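Local coordinates for hydrogenase expression/formation protein HypE (PDB 2Z1U) that binds ATP and magnesium during hydrogenase maturation, and probably uses ATP to dehydrate a thiocarboxamide to the thiocyanate that supplies cyanide ligands, at residues T59-F64 with A137-F142; T72-G77 with A112-A117; C94-E99 with M141-T146; L98-D103 with V133-C138; G224-T229 with D264-A269. All coordinates share one frame; numbering follows the deposited sequence.

Contact 1 (T59-F64 with A137-F142)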
# COMPACT_ATOMS: atom_id res chain seq x y z
N THR A 59 -11.13 -5.11 1.71
CA THR A 59 -12.05 -5.55 0.64
C THR A 59 -13.42 -5.86 1.24
O THR A 59 -14.22 -6.57 0.63
CB THR A 59 -11.51 -6.82 -0.09
OG1 THR A 59 -11.27 -7.84 0.87
CG2 THR A 59 -10.20 -6.53 -0.83
N VAL A 60 -13.70 -5.32 2.42
CA VAL A 60 -14.91 -5.70 3.18
C VAL A 60 -16.20 -5.43 2.38
O VAL A 60 -16.34 -4.41 1.69
CB VAL A 60 -14.95 -5.01 4.58
CG1 VAL A 60 -15.14 -3.51 4.44
CG2 VAL A 60 -16.03 -5.63 5.50
N ASP A 61 -17.10 -6.39 2.46
CA ASP A 61 -18.41 -6.29 1.85
C ASP A 61 -19.41 -6.72 2.90
O ASP A 61 -19.36 -7.87 3.35
CB ASP A 61 -18.48 -7.18 0.61
CG ASP A 61 -19.84 -7.15 -0.06
OD1 ASP A 61 -20.30 -8.23 -0.48
OD2 ASP A 61 -20.44 -6.06 -0.17
N PRO A 62 -20.35 -5.82 3.30
CA PRO A 62 -20.59 -4.46 2.81
C PRO A 62 -19.58 -3.42 3.32
O PRO A 62 -18.80 -3.71 4.24
CB PRO A 62 -21.99 -4.14 3.34
CG PRO A 62 -22.07 -4.91 4.61
CD PRO A 62 -21.30 -6.18 4.37
N ILE A 63 -19.61 -2.23 2.73
CA ILE A 63 -18.67 -1.16 3.05
C ILE A 63 -18.98 -0.58 4.41
O ILE A 63 -18.06 -0.23 5.15
CB ILE A 63 -18.72 -0.03 1.98
CG1 ILE A 63 -18.25 -0.55 0.62
CG2 ILE A 63 -17.91 1.19 2.41
CD1 ILE A 63 -18.20 0.53 -0.46
N PHE A 64 -20.27 -0.48 4.72
CA PHE A 64 -20.76 0.02 6.01
C PHE A 64 -21.47 -1.09 6.78
O PHE A 64 -22.24 -1.87 6.21
CB PHE A 64 -21.71 1.23 5.80
CG PHE A 64 -21.05 2.41 5.09
CD1 PHE A 64 -20.22 3.29 5.78
CD2 PHE A 64 -21.27 2.63 3.73
CE1 PHE A 64 -19.58 4.36 5.12
CE2 PHE A 64 -20.65 3.70 3.06
CZ PHE A 64 -19.80 4.57 3.77
N ALA A 137 -15.02 -3.15 -13.18
CA ALA A 137 -13.63 -3.56 -13.00
C ALA A 137 -13.28 -3.82 -11.53
O ALA A 137 -12.31 -4.54 -11.24
CB ALA A 137 -12.68 -2.55 -13.62
N CYS A 138 -14.05 -3.24 -10.62
CA CYS A 138 -13.98 -3.58 -9.19
C CYS A 138 -15.31 -3.31 -8.50
O CYS A 138 -16.11 -2.50 -8.98
CB CYS A 138 -12.83 -2.83 -8.48
SG CYS A 138 -13.16 -1.11 -8.06
N ASP A 139 -15.55 -4.00 -7.39
CA ASP A 139 -16.79 -3.83 -6.64
C ASP A 139 -16.72 -2.62 -5.71
O ASP A 139 -16.33 -2.75 -4.54
CB ASP A 139 -17.14 -5.12 -5.87
CG ASP A 139 -18.46 -5.03 -5.12
OD1 ASP A 139 -19.36 -4.23 -5.51
OD2 ASP A 139 -18.61 -5.76 -4.14
N LYS A 140 -17.06 -1.45 -6.26
CA LYS A 140 -17.18 -0.18 -5.52
C LYS A 140 -15.85 0.43 -5.05
O LYS A 140 -15.50 1.54 -5.44
CB LYS A 140 -18.13 -0.28 -4.31
CG LYS A 140 -19.50 -0.87 -4.58
CD LYS A 140 -20.38 -0.73 -3.34
CE LYS A 140 -21.22 -1.98 -3.10
NZ LYS A 140 -21.80 -2.52 -4.34
N MET A 141 -15.12 -0.30 -4.20
CA MET A 141 -13.98 0.30 -3.52
C MET A 141 -13.13 -0.67 -2.73
O MET A 141 -13.65 -1.42 -1.88
CB MET A 141 -14.51 1.37 -2.56
CG MET A 141 -13.49 2.02 -1.66
SD MET A 141 -14.43 3.11 -0.58
CE MET A 141 -13.14 3.65 0.47
N PHE A 142 -11.82 -0.62 -2.99
CA PHE A 142 -10.83 -1.27 -2.15
C PHE A 142 -9.87 -0.20 -1.64
O PHE A 142 -9.67 0.83 -2.30
CB PHE A 142 -10.04 -2.33 -2.92
CG PHE A 142 -10.90 -3.36 -3.62
CD1 PHE A 142 -10.63 -3.73 -4.93
CD2 PHE A 142 -11.98 -3.95 -2.97
CE1 PHE A 142 -11.42 -4.66 -5.58
CE2 PHE A 142 -12.78 -4.89 -3.62
CZ PHE A 142 -12.49 -5.25 -4.92
O HOH W 1 -14.96 -3.54 -0.63
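Ile63 and Thr59 supply the apolar contacts, at two separate points. With CG1 anti to its own carbonyl carbon (chi1 -65°) and the rest of the chain extended, Ile63 puts its terminal methyl across the aliphatic part of Lys140, CD1 to CD 3.8 Å, and the same CD1 lies 4.3 Å from Met141 CB. At the other point Thr59 CG2 crosses the Phe142 ring obliquely, 3.8 Å from CD2, while Thr59 OG1 is hydrogen-bonded elsewhere, to Cys343 O at the C-terminus. Between the two points a single water joins the backbones, donating to Val60 O at 2.8 Å and to Met141 O at 2.8 Å. This is where the antiparallel neighbours 50-58 and 141-151 of the N-terminal-domain sheet part: the chain leaves the first as the loop 59-64, and it enters the second at Met141 after an inverse gamma turn centred on Asp139. The charged groups gather on one side. Lys140 NZ meets the syn side of Asp139 OD1 in a 3.2 Å salt bridge, and Arg341 pairs with Asp139 OD2. Asp61 OD2 comes within 4.4 Å of Asp139 OD2, two like charges that the nearby arginine would be expected to offset.

Contact 2 (T72-G77 with A112-A117)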
# COMPACT_ATOMS: atom_id res chain seq x y z
N THR A 72 -12.64 2.77 8.55
CA THR A 72 -12.30 2.46 9.90
C THR A 72 -11.36 1.22 9.93
O THR A 72 -10.32 1.22 10.60
CB THR A 72 -13.65 2.28 10.65
OG1 THR A 72 -13.80 3.23 11.71
CG2 THR A 72 -13.92 0.89 11.04
N LEU A 73 -11.71 0.19 9.16
CA LEU A 73 -10.85 -1.01 9.01
C LEU A 73 -9.47 -0.66 8.44
O LEU A 73 -8.43 -1.12 8.95
CB LEU A 73 -11.54 -2.05 8.12
CG LEU A 73 -12.20 -3.31 8.72
CD1 LEU A 73 -12.77 -3.13 10.13
CD2 LEU A 73 -13.21 -3.97 7.74
N ALA A 74 -9.46 0.15 7.38
CA ALA A 74 -8.23 0.53 6.70
C ALA A 74 -7.21 1.21 7.64
O ALA A 74 -6.01 0.90 7.59
CB ALA A 74 -8.55 1.41 5.50
N VAL A 75 -7.68 2.11 8.50
CA VAL A 75 -6.80 2.74 9.50
C VAL A 75 -6.47 1.81 10.70
O VAL A 75 -5.29 1.54 10.96
CB VAL A 75 -7.35 4.12 9.95
CG1 VAL A 75 -6.53 4.69 11.09
CG2 VAL A 75 -7.33 5.08 8.75
N HIS A 76 -7.50 1.34 11.41
CA HIS A 76 -7.29 0.51 12.61
C HIS A 76 -6.44 -0.74 12.36
O HIS A 76 -5.52 -1.05 13.12
CB HIS A 76 -8.63 0.08 13.25
CG HIS A 76 -9.47 1.23 13.74
ND1 HIS A 76 -10.84 1.16 13.84
CD2 HIS A 76 -9.12 2.48 14.12
CE1 HIS A 76 -11.30 2.32 14.28
NE2 HIS A 76 -10.28 3.14 14.45
N GLY A 77 -6.75 -1.45 11.28
CA GLY A 77 -6.08 -2.74 11.00
C GLY A 77 -4.58 -2.54 10.79
O GLY A 77 -3.75 -3.35 11.24
N ALA A 112 -13.98 10.48 5.65
CA ALA A 112 -14.26 11.04 6.99
C ALA A 112 -13.92 10.04 8.12
O ALA A 112 -13.30 10.42 9.11
CB ALA A 112 -15.72 11.50 7.09
N SER A 113 -14.35 8.79 7.97
CA SER A 113 -13.99 7.73 8.90
C SER A 113 -12.48 7.55 9.06
O SER A 113 -12.01 7.39 10.18
CB SER A 113 -14.61 6.40 8.47
OG SER A 113 -15.98 6.35 8.80
N MET A 114 -11.75 7.54 7.95
CA MET A 114 -10.28 7.42 8.01
C MET A 114 -9.62 8.56 8.76
O MET A 114 -8.76 8.31 9.61
CB MET A 114 -9.67 7.25 6.61
CG MET A 114 -10.12 5.99 5.93
SD MET A 114 -9.48 5.72 4.28
CE MET A 114 -7.74 5.41 4.57
N GLY A 115 -10.02 9.80 8.44
CA GLY A 115 -9.52 11.00 9.11
C GLY A 115 -9.70 10.91 10.60
O GLY A 115 -8.75 11.09 11.36
N LYS A 116 -10.93 10.62 11.02
CA LYS A 116 -11.29 10.46 12.43
C LYS A 116 -10.49 9.35 13.14
O LYS A 116 -10.01 9.52 14.27
CB LYS A 116 -12.78 10.16 12.54
CG LYS A 116 -13.37 10.38 13.94
CD LYS A 116 -14.57 9.46 14.18
CE LYS A 116 -15.16 9.63 15.57
NZ LYS A 116 -16.09 8.51 15.86
N ALA A 117 -10.36 8.20 12.48
CA ALA A 117 -9.64 7.07 13.04
C ALA A 117 -8.14 7.39 13.22
O ALA A 117 -7.54 7.06 14.24
CB ALA A 117 -9.83 5.80 12.17
O HOH W 2 -13.78 6.61 12.53
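Val75 and Ala117 mesh where two helices, 70-83 and 104-121, lie side by side over one face of the N-terminal-domain sheet, a nearly parallel helix pair. The short axes run 8.4 Å apart and cross at -26°, consistent with the small alanines, Ala74 and Ala117, in the interface. Val75 reaches across with both branches: CG1, anti to its backbone N (chi1 174°), touches Ala117 CB at 3.6 Å, while CG2 goes to Met114, 3.8 Å from its CB and 3.6 Å from its carbonyl O. The same Ala117 methyl also meets the tip of His76, one residue on from Val75, with NE2 3.5 Å away and the ring set obliquely to it. Met114 bends at its last torsion (chi3 69°), which brings CE to 4.2 Å from Ala74 CB; the same side chain reaches down to Cys94, Phe96 and Ile143 on the strands below. Beside Thr72 a water donates to Ser113 O and, weakly, to Thr72 OG1. The polar ends are tied outside the pair, His76 ND1 to Ser198 and Ser113 OG to Asp69, which implies that the two helices are joined here chiefly by apolar contact and fit.

Contact 3 (C94-E99 with M141-T146). With ATP (adenosine-5'-triphosphate), chain D.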
# COMPACT_ATOMS: atom_id res chain seq x y z
N CYS A 94 -2.29 5.72 2.02
CA CYS A 94 -3.53 5.10 1.56
C CYS A 94 -3.61 5.05 0.04
O CYS A 94 -3.35 6.03 -0.63
CB CYS A 94 -4.76 5.82 2.12
SG CYS A 94 -4.80 7.56 1.80
N GLY A 95 -3.98 3.90 -0.49
CA GLY A 95 -4.13 3.71 -1.92
C GLY A 95 -5.57 3.32 -2.16
O GLY A 95 -6.00 2.24 -1.75
N PHE A 96 -6.33 4.22 -2.76
CA PHE A 96 -7.74 3.97 -3.10
C PHE A 96 -7.83 3.35 -4.49
O PHE A 96 -7.15 3.81 -5.42
CB PHE A 96 -8.57 5.26 -3.06
CG PHE A 96 -8.97 5.69 -1.67
CD1 PHE A 96 -8.06 6.34 -0.83
CD2 PHE A 96 -10.24 5.42 -1.19
CE1 PHE A 96 -8.43 6.74 0.45
CE2 PHE A 96 -10.62 5.80 0.10
CZ PHE A 96 -9.71 6.47 0.92
N ILE A 97 -8.64 2.31 -4.61
CA ILE A 97 -9.07 1.79 -5.91
C ILE A 97 -10.59 1.92 -5.99
O ILE A 97 -11.30 1.33 -5.18
CB ILE A 97 -8.60 0.33 -6.15
CG1 ILE A 97 -7.06 0.25 -6.05
CG2 ILE A 97 -9.09 -0.18 -7.53
CD1 ILE A 97 -6.49 -1.17 -5.96
N LEU A 98 -11.07 2.71 -6.94
CA LEU A 98 -12.48 3.09 -6.95
C LEU A 98 -13.16 2.75 -8.25
O LEU A 98 -12.56 2.84 -9.33
CB LEU A 98 -12.62 4.59 -6.66
CG LEU A 98 -12.07 5.10 -5.33
CD1 LEU A 98 -11.88 6.63 -5.36
CD2 LEU A 98 -12.98 4.69 -4.18
N GLU A 99 -14.43 2.35 -8.15
CA GLU A 99 -15.25 2.04 -9.31
C GLU A 99 -15.92 3.31 -9.85
O GLU A 99 -16.57 4.04 -9.09
CB GLU A 99 -16.30 0.99 -8.95
CG GLU A 99 -17.14 0.54 -10.15
CD GLU A 99 -18.15 -0.53 -9.82
OE1 GLU A 99 -18.52 -1.28 -10.76
OE2 GLU A 99 -18.60 -0.62 -8.66
N MET A 141 -15.12 -0.30 -4.20
CA MET A 141 -13.98 0.30 -3.52
C MET A 141 -13.13 -0.67 -2.73
O MET A 141 -13.65 -1.42 -1.88
CB MET A 141 -14.51 1.37 -2.56
CG MET A 141 -13.49 2.02 -1.66
SD MET A 141 -14.43 3.11 -0.58
CE MET A 141 -13.14 3.65 0.47
N PHE A 142 -11.82 -0.62 -2.99
CA PHE A 142 -10.83 -1.27 -2.15
C PHE A 142 -9.87 -0.20 -1.64
O PHE A 142 -9.67 0.83 -2.30
CB PHE A 142 -10.04 -2.33 -2.92
CG PHE A 142 -10.90 -3.36 -3.62
CD1 PHE A 142 -10.63 -3.73 -4.93
CD2 PHE A 142 -11.98 -3.95 -2.97
CE1 PHE A 142 -11.42 -4.66 -5.58
CE2 PHE A 142 -12.78 -4.89 -3.62
CZ PHE A 142 -12.49 -5.25 -4.92
N ILE A 143 -9.28 -0.44 -0.48
CA ILE A 143 -8.29 0.50 0.06
C ILE A 143 -7.09 -0.32 0.52
O ILE A 143 -7.26 -1.33 1.22
CB ILE A 143 -8.84 1.30 1.28
CG1 ILE A 143 -10.21 1.91 0.98
CG2 ILE A 143 -7.84 2.39 1.72
CD1 ILE A 143 -10.88 2.61 2.21
N ASN A 144 -5.90 0.11 0.12
CA ASN A 144 -4.70 -0.37 0.76
C ASN A 144 -4.16 0.70 1.70
O ASN A 144 -4.16 1.90 1.38
CB ASN A 144 -3.63 -0.72 -0.28
CG ASN A 144 -2.33 -1.19 0.37
OD1 ASN A 144 -1.55 -0.38 0.83
ND2 ASN A 144 -2.12 -2.51 0.41
N THR A 145 -3.71 0.28 2.88
CA THR A 145 -2.96 1.19 3.74
C THR A 145 -1.64 0.56 4.15
O THR A 145 -1.56 -0.65 4.36
CB THR A 145 -3.74 1.66 4.99
OG1 THR A 145 -4.20 0.54 5.74
CG2 THR A 145 -4.93 2.58 4.61
N THR A 146 -0.60 1.39 4.25
CA THR A 146 0.70 0.92 4.73
C THR A 146 1.06 1.79 5.93
O THR A 146 0.86 3.01 5.91
CB THR A 146 1.75 1.02 3.60
OG1 THR A 146 1.29 0.26 2.48
CG2 THR A 146 3.12 0.50 4.03
PG ATP D . 0.50 8.44 -10.66
O1G ATP D . -0.38 7.76 -9.59
O2G ATP D . -0.33 9.03 -11.76
O3G ATP D . 1.66 7.58 -11.16
PB ATP D . 1.95 9.99 -8.67
O1B ATP D . 1.77 8.68 -7.87
O2B ATP D . 3.34 10.54 -8.80
O3B ATP D . 1.21 9.76 -10.07
PA ATP D . -0.49 11.03 -7.66
O1A ATP D . -1.18 11.74 -8.83
O2A ATP D . -1.00 9.63 -7.46
O3A ATP D . 1.12 11.12 -7.89
O5' ATP D . -0.57 11.87 -6.34
C5' ATP D . -0.46 13.30 -6.33
C4' ATP D . -0.40 13.74 -4.88
O4' ATP D . -1.70 13.46 -4.31
C3' ATP D . 0.61 12.94 -4.07
O3' ATP D . 1.22 13.83 -3.12
C2' ATP D . -0.23 11.90 -3.31
O2' ATP D . 0.37 11.62 -2.04
C1' ATP D . -1.59 12.61 -3.16
N9 ATP D . -2.75 11.67 -3.17
C8 ATP D . -3.28 11.05 -4.23
N7 ATP D . -4.34 10.29 -3.85
C5 ATP D . -4.44 10.42 -2.52
C6 ATP D . -5.33 9.89 -1.46
N6 ATP D . -6.31 9.02 -1.79
N1 ATP D . -5.11 10.28 -0.21
C2 ATP D . -4.13 11.13 0.16
N3 ATP D . -3.29 11.66 -0.76
C4 ATP D . -3.42 11.34 -2.08
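Asn144 O is gripped twice from the facing strand: Gly95 N donates to it at 2.7 Å, nearly straight at 167°, and the CA-H of Cys94 comes in beside it, CA to O 3.3 Å. Asn144 N donates back to Gly95 O, and Ile97 and Phe142 form a second hydrogen-bonded pair, with Ile97 N to Phe142 O at 2.9 Å. The strands are antiparallel, and the non-hydrogen-bonded pairs Phe96-Ile143 and Leu98-Met141 put their side chains on one face. Met141 is extended throughout, with CG anti to the backbone N (chi1 174°). It therefore runs alongside Leu98, CG to CD2 3.7 Å, and ends with CE at the edge of the Phe96 ring, a tight 3.3 Å from CE2. Ile143 CD1 flanks the same CE2 obliquely at 3.8 Å. Across the ring from CE2, Phe96 CD1 is 3.3 Å from ATP N6, which approaches obliquely, and Cys94 SG sits 3.4 Å from ATP N1. The adenine pocket is thus partly built on strand 87-99, while Thr222 and Arg223 of the second subunit bind the same ATP. Ile97, Phe142 and Asn144 occupy the opposite face and meet the second subunit, as in the barrel that PurM-like dimers form from two sheets. The strands are central in the sheet, 87-99 also pairing with 124-133 and 141-151 with 50-58, and helices 104-121 and 70-83 cover the Phe96 face through Met114, Val110, Ile70 and Ala74.

Contact 4 (L98-D103 with V133-C138)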
# COMPACT_ATOMS: atom_id res chain seq x y z
N LEU A 98 -11.07 2.71 -6.94
CA LEU A 98 -12.48 3.09 -6.95
C LEU A 98 -13.16 2.75 -8.25
O LEU A 98 -12.56 2.84 -9.33
CB LEU A 98 -12.62 4.59 -6.66
CG LEU A 98 -12.07 5.10 -5.33
CD1 LEU A 98 -11.88 6.63 -5.36
CD2 LEU A 98 -12.98 4.69 -4.18
N GLU A 99 -14.43 2.35 -8.15
CA GLU A 99 -15.25 2.04 -9.31
C GLU A 99 -15.92 3.31 -9.85
O GLU A 99 -16.57 4.04 -9.09
CB GLU A 99 -16.30 0.99 -8.95
CG GLU A 99 -17.14 0.54 -10.15
CD GLU A 99 -18.15 -0.53 -9.82
OE1 GLU A 99 -18.52 -1.28 -10.76
OE2 GLU A 99 -18.60 -0.62 -8.66
N GLU A 100 -15.76 3.55 -11.15
CA GLU A 100 -16.55 4.55 -11.89
C GLU A 100 -18.02 4.39 -11.55
O GLU A 100 -18.52 3.27 -11.47
CB GLU A 100 -16.33 4.38 -13.40
CG GLU A 100 -17.12 5.32 -14.29
CD GLU A 100 -17.22 4.84 -15.75
OE1 GLU A 100 -17.51 5.68 -16.62
OE2 GLU A 100 -17.01 3.64 -16.02
N GLY A 101 -18.71 5.52 -11.34
CA GLY A 101 -20.13 5.52 -11.01
C GLY A 101 -20.43 5.55 -9.52
O GLY A 101 -21.55 5.84 -9.12
N LEU A 102 -19.43 5.24 -8.70
CA LEU A 102 -19.58 5.21 -7.25
C LEU A 102 -20.21 6.49 -6.71
O LEU A 102 -19.79 7.60 -7.06
CB LEU A 102 -18.22 4.96 -6.58
CG LEU A 102 -18.04 4.26 -5.22
CD1 LEU A 102 -17.33 5.16 -4.20
CD2 LEU A 102 -19.30 3.65 -4.64
N ASP A 103 -21.23 6.32 -5.87
CA ASP A 103 -21.84 7.39 -5.08
C ASP A 103 -20.72 8.13 -4.32
O ASP A 103 -19.98 7.52 -3.54
CB ASP A 103 -22.88 6.77 -4.12
CG ASP A 103 -23.64 7.80 -3.29
OD1 ASP A 103 -23.52 9.02 -3.51
OD2 ASP A 103 -24.41 7.38 -2.39
N VAL A 133 -11.28 2.90 -11.68
CA VAL A 133 -11.38 1.93 -12.79
C VAL A 133 -12.81 1.94 -13.40
O VAL A 133 -13.76 2.31 -12.71
CB VAL A 133 -10.96 0.49 -12.32
CG1 VAL A 133 -9.49 0.46 -11.99
CG2 VAL A 133 -11.81 0.05 -11.12
N PRO A 134 -12.95 1.56 -14.69
CA PRO A 134 -14.28 1.53 -15.34
C PRO A 134 -15.32 0.68 -14.62
O PRO A 134 -14.94 -0.22 -13.86
CB PRO A 134 -13.98 0.94 -16.73
CG PRO A 134 -12.53 1.30 -16.99
CD PRO A 134 -11.87 1.19 -15.64
N ARG A 135 -16.61 0.96 -14.84
CA ARG A 135 -17.70 0.20 -14.22
C ARG A 135 -17.48 -1.30 -14.37
O ARG A 135 -17.21 -1.79 -15.47
CB ARG A 135 -19.07 0.59 -14.80
CG ARG A 135 -19.71 1.87 -14.23
CD ARG A 135 -21.20 2.02 -14.62
NE ARG A 135 -21.40 2.09 -16.07
CZ ARG A 135 -22.55 1.86 -16.71
NH1 ARG A 135 -23.66 1.55 -16.04
NH2 ARG A 135 -22.61 1.97 -18.03
N GLY A 136 -17.59 -2.03 -13.26
CA GLY A 136 -17.44 -3.48 -13.29
C GLY A 136 -16.03 -4.01 -13.05
O GLY A 136 -15.86 -5.20 -12.73
N ALA A 137 -15.02 -3.15 -13.18
CA ALA A 137 -13.63 -3.56 -13.00
C ALA A 137 -13.28 -3.82 -11.53
O ALA A 137 -12.31 -4.54 -11.24
CB ALA A 137 -12.68 -2.55 -13.62
N CYS A 138 -14.05 -3.24 -10.62
CA CYS A 138 -13.98 -3.58 -9.19
C CYS A 138 -15.31 -3.31 -8.50
O CYS A 138 -16.11 -2.50 -8.98
CB CYS A 138 -12.83 -2.83 -8.48
SG CYS A 138 -13.16 -1.11 -8.06
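Glu99 and Glu100 each reach across to a backbone N-H of the turn 134-137. Glu99 OE1 accepts from Gly136 N at 2.8 Å, and Glu100 OE2 accepts from Arg135 N at 3.0 Å; both carboxylates use the anti lone pair, the one directed away from the partner oxygen. Before the turn, a short parallel bridge joins the ends of strands 87-99 and 124-133: Val133 N donates to Leu98 O at 2.7 Å and Glu100 N to Val133 O at 2.8 Å. Glu99 is stretched out, CG anti to the backbone N (chi1 -176°), which carries its carboxylate past Cys138, whose carbonyl O lies 3.0 Å from Glu99 CD; both carboxylate oxygens are close to that O, acceptor against acceptor, with no hydrogen bond. Cys138 SG, for its part, rests 3.7 Å from Glu99 N. Further out, two type II turns set this up, Glu99 to Leu102 and Pro134 to Ala137, with Gly101 and Gly136 at their third positions. Arg135 crosses Glu100 with its aliphatic part, CG 3.3 Å from Glu100 O, and the guanidinium stands 88° from the carboxylate plane without pairing with it. Glu99 OE2 has its own donor in Lys140 N, so this side chain ties the turn to the start of strand 141-151. Two backbone N-H groups would favour the charged carboxylate of Glu99, whereas the neighbouring carbonyl of Cys138 would tend to oppose it.

Contact 5 (G224-T229 with D264-A269)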
# COMPACT_ATOMS: atom_id res chain seq x y z
N GLY A 224 -9.06 -16.00 9.62
CA GLY A 224 -8.83 -17.28 10.29
C GLY A 224 -9.08 -17.25 11.79
O GLY A 224 -9.18 -18.30 12.41
N GLY A 225 -9.17 -16.05 12.37
CA GLY A 225 -9.56 -15.91 13.78
C GLY A 225 -8.50 -16.34 14.78
O GLY A 225 -7.34 -16.53 14.42
N LEU A 226 -8.92 -16.50 16.03
CA LEU A 226 -8.03 -16.90 17.12
C LEU A 226 -7.31 -18.21 16.79
O LEU A 226 -6.09 -18.33 16.98
CB LEU A 226 -8.83 -17.09 18.41
CG LEU A 226 -8.07 -17.60 19.65
CD1 LEU A 226 -7.03 -16.59 20.12
CD2 LEU A 226 -9.02 -17.98 20.81
N ALA A 227 -8.07 -19.18 16.29
CA ALA A 227 -7.51 -20.52 16.05
C ALA A 227 -6.36 -20.47 15.04
O ALA A 227 -5.30 -21.01 15.30
CB ALA A 227 -8.59 -21.49 15.64
N THR A 228 -6.43 -19.68 13.95
CA THR A 228 -5.35 -19.83 13.02
C THR A 228 -4.19 -18.83 13.37
O THR A 228 -2.99 -19.27 13.17
CB THR A 228 -5.72 -19.63 11.54
OG1 THR A 228 -6.68 -20.63 11.15
CG2 THR A 228 -4.49 -19.74 10.66
N THR A 229 -4.38 -17.74 14.19
CA THR A 229 -3.19 -17.04 14.73
C THR A 229 -2.45 -17.83 15.80
O THR A 229 -1.22 -17.73 15.87
CB THR A 229 -3.37 -15.53 15.21
OG1 THR A 229 -3.28 -15.46 16.63
CG2 THR A 229 -4.64 -14.92 14.73
N ASP A 264 -18.12 -20.80 13.45
CA ASP A 264 -17.32 -21.05 14.65
C ASP A 264 -16.64 -19.74 15.06
O ASP A 264 -15.80 -19.23 14.31
CB ASP A 264 -16.29 -22.16 14.34
CG ASP A 264 -15.54 -22.63 15.58
OD1 ASP A 264 -15.12 -23.81 15.56
OD2 ASP A 264 -15.37 -21.87 16.55
N PRO A 265 -17.01 -19.19 16.23
CA PRO A 265 -16.46 -17.89 16.67
C PRO A 265 -14.94 -17.89 16.82
O PRO A 265 -14.31 -16.84 16.78
CB PRO A 265 -17.14 -17.66 18.03
CG PRO A 265 -17.62 -19.03 18.47
CD PRO A 265 -17.97 -19.75 17.21
N LEU A 266 -14.34 -19.07 16.99
CA LEU A 266 -12.88 -19.17 17.12
C LEU A 266 -12.11 -19.01 15.81
O LEU A 266 -10.88 -18.91 15.82
CB LEU A 266 -12.48 -20.48 17.79
CG LEU A 266 -13.18 -20.88 19.10
CD1 LEU A 266 -12.76 -22.30 19.47
CD2 LEU A 266 -12.88 -19.88 20.22
N TYR A 267 -12.83 -19.03 14.69
CA TYR A 267 -12.23 -18.92 13.35
C TYR A 267 -12.70 -17.68 12.61
O TYR A 267 -12.30 -17.46 11.45
CB TYR A 267 -12.53 -20.16 12.51
CG TYR A 267 -11.80 -21.40 12.95
CD1 TYR A 267 -12.28 -22.16 14.01
CD2 TYR A 267 -10.61 -21.78 12.35
CE1 TYR A 267 -11.59 -23.33 14.45
CE2 TYR A 267 -9.93 -22.94 12.76
CZ TYR A 267 -10.41 -23.70 13.81
OH TYR A 267 -9.72 -24.84 14.21
N LEU A 268 -13.54 -16.87 13.25
CA LEU A 268 -14.06 -15.65 12.62
C LEU A 268 -13.14 -14.48 12.88
O LEU A 268 -12.60 -14.34 13.98
CB LEU A 268 -15.46 -15.31 13.15
CG LEU A 268 -16.65 -16.11 12.60
CD1 LEU A 268 -17.92 -15.65 13.29
CD2 LEU A 268 -16.75 -15.99 11.07
N ALA A 269 -12.97 -13.65 11.85
CA ALA A 269 -12.06 -12.53 11.88
C ALA A 269 -12.50 -11.53 12.95
O ALA A 269 -13.69 -11.27 13.14
CB ALA A 269 -12.02 -11.83 10.51
O HOH W 3 -11.84 -15.41 9.20
O HOH W 4 -11.83 -15.70 16.25
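Tyr267 lays one face of its ring against Ala227, whose CB stands 3.5 Å from the ring centroid and only 18° off the normal, a CH-pi contact. The tyrosine closes a type I turn that begins at Asp264, where OD2 accepts from Leu266 N in an Asx turn, and this turn docks on the first turn of helix 225-237 in the C-terminal domain, just after the ATP-binding residues Thr222 and Arg223. With CG anti to the carbonyl carbon (chi1 -71°) the ring rises beside the helix, CZ 3.4 Å from Ala227 CB, and its hydroxyl is held beyond by the carbonyl of Ser332. The two leucines meet at their tips, Leu226 CD2 to Leu266 CD2 at 4.3 Å. Beneath these side chains the backbones come very close, leaving no room for a side chain at Gly225, whose CA lies 3.4 Å from Leu268 O. Leu266 O accepts from Ala227 N at 2.9 Å, nearly straight at 171°. Leu226 N instead gives its hydrogen to a water that donates on to Pro265 O and Leu268 O. A second water accepts from Gly224 N at 2.9 Å and passes a hydrogen to Tyr267 O.

In the fold
Contacts 1 to 4 belong to the N-terminal domain and contact 5 to the C-terminal domain, where it opens after the others have closed. Contact 3 pairs the two central strands of the four-stranded sheet, 87-99 and 141-151. Contacts 1 and 4 lie at one end of those strands, with centres about 10 and 12 Å from that of contact 3, and share residues with it. Contact 2, its segments alternating with those of contact 3, packs the helices on the sheet about 12 Å from contact 3, and contact 5 lies about 25 Å from it, centre to centre. The ATP site joins the N-terminal domain of one subunit to Thr222 and Arg223 of the other's C-terminal domain.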